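Local coordinates for mambaquaretin-1 (Dendroaspis angusticeps, PDB 5M4V), which selectively antagonises the vasopressin type 2 receptor, as a green mamba venom toxin built on the Kunitz fold, at residues C5-K10 against K39-R44; A16-F21 against F33-C38. All coordinates share one frame; numbering follows the deposited sequence. Where two conformers were deposited one is given.

Contact 1 (C5-K10 against K39-R44); sequences CNLPVK and KGNANR. With PGO (S-1,2-propanediol), chain B.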
# COMPACT_ATOMS: atom_id res chain seq x y z
N CYS A 5 -0.25 -6.28 5.99
CA CYS A 5 -1.12 -5.15 5.80
C CYS A 5 -0.85 -4.03 6.80
O CYS A 5 -1.14 -2.87 6.52
CB CYS A 5 -2.56 -5.61 5.96
SG CYS A 5 -3.13 -6.80 4.70
N ASN A 6 -0.34 -4.43 7.99
CA ASN A 6 -0.09 -3.49 9.04
C ASN A 6 1.26 -2.83 8.96
O ASN A 6 1.56 -1.97 9.79
CB ASN A 6 -0.24 -4.19 10.38
CG ASN A 6 -1.63 -4.74 10.58
OD1 ASN A 6 -2.63 -4.12 10.19
ND2 ASN A 6 -1.71 -5.93 11.14
N LEU A 7 2.08 -3.14 7.97
CA LEU A 7 3.33 -2.41 7.78
C LEU A 7 2.98 -0.99 7.40
O LEU A 7 1.98 -0.67 6.76
CB LEU A 7 4.14 -3.04 6.63
CG LEU A 7 4.72 -4.42 6.90
CD1 LEU A 7 5.27 -4.98 5.63
CD2 LEU A 7 5.81 -4.29 7.98
N PRO A 8 3.86 -0.03 7.77
CA PRO A 8 3.63 1.37 7.45
C PRO A 8 3.80 1.63 5.95
O PRO A 8 4.74 1.08 5.33
CB PRO A 8 4.71 2.08 8.31
CG PRO A 8 5.81 1.14 8.33
CD PRO A 8 5.15 -0.26 8.51
N VAL A 9 3.03 2.54 5.42
CA VAL A 9 3.19 2.89 3.98
C VAL A 9 4.56 3.44 3.71
O VAL A 9 5.12 4.25 4.48
CB VAL A 9 2.08 3.87 3.56
CG1 VAL A 9 2.09 5.15 4.37
CG2 VAL A 9 2.14 4.15 2.08
N LYS A 10 5.15 3.00 2.60
CA LYS A 10 6.54 3.29 2.31
C LYS A 10 6.73 3.74 0.88
O LYS A 10 6.93 2.93 -0.04
CB LYS A 10 7.42 2.08 2.65
CG LYS A 10 8.90 2.40 2.65
CD LYS A 10 9.72 1.27 3.10
CE LYS A 10 11.12 1.80 3.31
NZ LYS A 10 12.13 0.93 3.06
N LYS A 39 12.60 0.34 -3.03
CA LYS A 39 12.76 0.22 -1.52
C LYS A 39 11.42 0.18 -0.79
O LYS A 39 11.39 0.53 0.38
CB LYS A 39 13.69 1.30 -0.88
CG LYS A 39 15.08 1.30 -1.57
CD LYS A 39 16.01 2.24 -0.85
CE LYS A 39 16.82 1.49 0.20
NZ LYS A 39 17.62 2.43 1.03
N GLY A 40 10.37 -0.23 -1.44
CA GLY A 40 9.11 -0.31 -0.77
C GLY A 40 8.95 -1.53 0.14
O GLY A 40 9.87 -2.32 0.29
N ASN A 41 7.81 -1.70 0.71
CA ASN A 41 7.50 -2.89 1.50
C ASN A 41 6.24 -3.53 0.92
O ASN A 41 5.72 -3.12 -0.10
CB ASN A 41 7.43 -2.61 3.00
CG ASN A 41 6.31 -1.69 3.39
OD1 ASN A 41 5.26 -1.65 2.74
ND2 ASN A 41 6.48 -0.98 4.49
N ALA A 42 5.76 -4.58 1.61
CA ALA A 42 4.66 -5.41 1.04
C ALA A 42 3.31 -4.78 1.18
O ALA A 42 2.35 -5.29 0.55
CB ALA A 42 4.68 -6.77 1.72
N ASN A 43 3.14 -3.71 1.95
CA ASN A 43 1.85 -3.03 2.01
C ASN A 43 1.73 -2.03 0.84
O ASN A 43 1.77 -0.81 0.99
CB ASN A 43 1.68 -2.35 3.34
CG ASN A 43 0.32 -1.69 3.49
OD1 ASN A 43 -0.60 -1.97 2.74
ND2 ASN A 43 0.22 -0.78 4.46
N ARG A 44 1.62 -2.63 -0.35
CA ARG A 44 1.64 -1.86 -1.57
C ARG A 44 0.95 -2.71 -2.64
O ARG A 44 1.35 -3.85 -2.88
CB ARG A 44 3.05 -1.52 -2.02
CG ARG A 44 3.11 -0.77 -3.32
CD ARG A 44 4.42 -0.34 -3.83
NE ARG A 44 5.13 -1.41 -4.49
CZ ARG A 44 6.14 -2.05 -3.92
NH1 ARG A 44 6.48 -1.72 -2.69
NH2 ARG A 44 6.89 -2.94 -4.57
C1 PGO B . 14.55 3.19 3.47
C2 PGO B . 14.21 4.16 2.37
C3 PGO B . 14.86 5.57 2.44
O1 PGO B . 14.73 1.74 3.45
O2 PGO B . 12.67 4.45 2.27
O HOH W 1 4.08 0.50 1.54
O HOH W 2 5.96 0.31 -0.45

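Contact 2 (A16-F21 against F33-C38); sequences AFFSAF and FTYGGC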
# COMPACT_ATOMS: atom_id res chain seq x y z
N ALA A 16 10.00 8.08 -9.08
CA ALA A 16 9.23 7.69 -10.22
C ALA A 16 7.80 7.96 -9.84
O ALA A 16 7.47 8.33 -8.64
CB ALA A 16 9.47 6.30 -10.59
N PHE A 17 6.92 7.83 -10.72
CA PHE A 17 5.52 8.22 -10.10
C PHE A 17 4.57 7.19 -10.22
O PHE A 17 3.82 7.31 -11.13
CB PHE A 17 4.99 9.52 -10.82
CG PHE A 17 5.33 10.70 -9.94
CD1 PHE A 17 6.68 11.10 -9.79
CD2 PHE A 17 4.38 11.31 -9.21
CE1 PHE A 17 7.06 12.08 -8.89
CE2 PHE A 17 4.71 12.33 -8.32
CZ PHE A 17 6.05 12.75 -8.17
N PHE A 18 4.65 6.08 -9.45
CA PHE A 18 3.79 4.92 -9.63
C PHE A 18 2.54 5.14 -8.74
O PHE A 18 2.67 5.41 -7.53
CB PHE A 18 4.46 3.60 -9.26
CG PHE A 18 5.53 3.15 -10.23
CD1 PHE A 18 5.18 2.70 -11.54
CD2 PHE A 18 6.87 3.41 -9.95
CE1 PHE A 18 6.14 2.36 -12.42
CE2 PHE A 18 7.83 3.08 -10.86
CZ PHE A 18 7.49 2.53 -12.11
N SER A 19 1.40 5.04 -9.34
CA SER A 19 0.14 5.05 -8.56
C SER A 19 0.07 3.76 -7.78
O SER A 19 0.34 2.67 -8.36
CB SER A 19 -1.01 5.10 -9.58
OG SER A 19 -2.30 4.91 -8.95
N ALA A 20 -0.29 3.79 -6.48
CA ALA A 20 -0.42 2.55 -5.74
C ALA A 20 -1.43 2.75 -4.60
O ALA A 20 -1.99 3.83 -4.45
CB ALA A 20 0.96 2.14 -5.21
N PHE A 21 -1.66 1.67 -3.87
CA PHE A 21 -2.60 1.66 -2.77
C PHE A 21 -1.96 0.95 -1.60
O PHE A 21 -1.15 0.03 -1.76
CB PHE A 21 -3.90 0.92 -3.20
CG PHE A 21 -4.58 1.65 -4.29
CD1 PHE A 21 -5.51 2.66 -4.06
CD2 PHE A 21 -4.27 1.38 -5.62
CE1 PHE A 21 -6.10 3.35 -5.07
CE2 PHE A 21 -4.86 2.07 -6.66
CZ PHE A 21 -5.77 3.06 -6.39
N PHE A 33 -1.43 6.03 -2.60
CA PHE A 33 -0.18 6.73 -2.38
C PHE A 33 0.60 6.68 -3.66
O PHE A 33 0.33 5.94 -4.57
CB PHE A 33 0.60 6.18 -1.17
CG PHE A 33 1.39 4.88 -1.39
CD1 PHE A 33 0.74 3.67 -1.55
CD2 PHE A 33 2.76 4.86 -1.37
CE1 PHE A 33 1.44 2.48 -1.62
CE2 PHE A 33 3.47 3.67 -1.46
CZ PHE A 33 2.80 2.49 -1.57
N THR A 34 1.65 7.51 -3.70
CA THR A 34 2.56 7.50 -4.82
C THR A 34 3.82 6.73 -4.42
O THR A 34 4.55 7.17 -3.52
CB THR A 34 2.93 8.92 -5.27
OG1 THR A 34 1.73 9.61 -5.59
CG2 THR A 34 3.84 8.91 -6.45
N TYR A 35 4.05 5.59 -5.02
CA TYR A 35 5.25 4.83 -4.78
C TYR A 35 6.36 5.38 -5.68
O TYR A 35 6.17 5.53 -6.89
CB TYR A 35 5.02 3.38 -5.06
CG TYR A 35 6.19 2.48 -4.89
CD1 TYR A 35 6.98 2.48 -3.74
CD2 TYR A 35 6.58 1.54 -5.90
CE1 TYR A 35 8.06 1.66 -3.60
CE2 TYR A 35 7.65 0.68 -5.72
CZ TYR A 35 8.37 0.77 -4.55
OH TYR A 35 9.46 -0.07 -4.34
N GLY A 36 7.52 5.63 -5.07
CA GLY A 36 8.65 6.19 -5.87
C GLY A 36 9.37 5.15 -6.74
O GLY A 36 10.21 5.63 -7.53
N GLY A 37 9.09 3.88 -6.55
CA GLY A 37 9.61 2.86 -7.47
C GLY A 37 10.69 1.99 -6.90
O GLY A 37 11.03 1.00 -7.54
N CYS A 38 11.26 2.30 -5.73
CA CYS A 38 12.28 1.48 -5.11
C CYS A 38 12.08 1.43 -3.58
O CYS A 38 11.57 2.31 -2.95
CB CYS A 38 13.69 1.98 -5.42
SG CYS A 38 14.21 3.57 -4.59

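Contact 1 (C5-K10 against K39-R44)
The 5-10 segment, which leaves a 3-10 turn at Cys5-Asn6, is joined to the irregular 39-44 loop by the carboxamides of Asn41 and Asn43, each donating ND2 to a backbone carbonyl. The close-packed end lies at Asn43, whose CG stands anti to the backbone N (chi1 -177°), so that ND2 reaches Leu7 O at 2.9 Å, within the carbonyl plane. Its OD1 accepts from Tyr23 N, so both ends of this buried amide are engaged. Next to it Asn41, with CG in the crowded position between N and carbonyl carbon, sends ND2 to Pro8 O at 2.8 Å along a nearly straight N-H (164°). Asn41 OD1 closes an Asx turn by accepting from Asn43 N at 3.1 Å. In this Kunitz domain the 39-44 loop leads from the hairpin toward the C-terminal helix, and Cys5, disulfide-bonded to Cys55, ties the 5-10 segment to it. Leu7 lays CB and CD1 alongside the Asn41 side chain, the two pointing oppositely. The Lys10 backbone is joined through water: one molecule accepts from Lys10 N and lies 2.7 Å from both Asn41 OD1 and Asn43 O, another accepts from Asn41 N and Arg44 NH1 and lies 2.8 Å from Lys10 O. On the solvent side Lys10 NZ meets Lys39 O directly at 2.8 Å, nearly along the C=O axis, and donates to O1 of a propanediol probably from crystallisation.

Contact 2 (A16-F21 against F33-C38)
This is antiparallel strand pairing at the open end of the central beta hairpin, where strands 18-24 and 29-35 run into loops. Phe18 with Tyr35 and Ala20 with Phe33 form hydrogen-bonded pairs, while Ser19 and Thr34 make the non-hydrogen-bonded pair between them. The rungs differ in geometry: Ala20 N approaches Phe33 O at 2.9 Å almost along the C=O axis, whereas Phe33 N comes to Ala20 O from well above the carbonyl plane. Past the last bridge, Ala16 N donates to Gly36 O at 2.9 Å, carrying the pairing into the loops. The twisted two-stranded hairpin is the core element of the Kunitz/BPTI fold, and its open end is linked through Cys38 to Cys14 by a disulfide. On the face bearing Phe18, Ala20, Phe33 and Tyr35, the small Ala20 CB lies between larger neighbours. Phe33, its CG in the crowded position (chi1 79°), swings its ring across the strand so that CE1 meets Ala20 CB at 3.6 Å and the ring edge faces Phe21 O. Tyr35, with CG anti to the backbone N, turns its ring beneath the following loop, and Gly37 N sits 3.4 Å above the ring centre. The backbone angles of Gly37 (phi 108°, psi -11°) would press a CB against the preceding carbonyl O, which calls for glycine, and its bare CA also lets Phe18 CD2 come within 3.7 Å. On the other face, which carries Ser19 and Thr34, Thr34 CG2 meets Phe17 CD2 at 3.7 Å, the two side chains crossing obliquely.

Contacts 1 and 2 are separate in sequence but meet side by side through the aromatic residues of the hairpin. Their centres lie 11 Å apart, and along the chain both segments of contact 2 fall between those of contact 1. Tyr35 makes the principal polar connection: its OH lies 3.0 Å from Gly40 N, a probable hydrogen bond, while Arg44 forms a cation-pi interaction with its ring, and Arg44 CD also packs against Tyr35 CG at 3.5 Å. Phe33 provides a second meeting point, with Val9 CG2 at 3.6 Å from Phe33 CD2 and Arg44 CG at 3.7 Å from Phe33 CZ. Both loop segments of contact 1 therefore pack against aromatic rings of the hairpin.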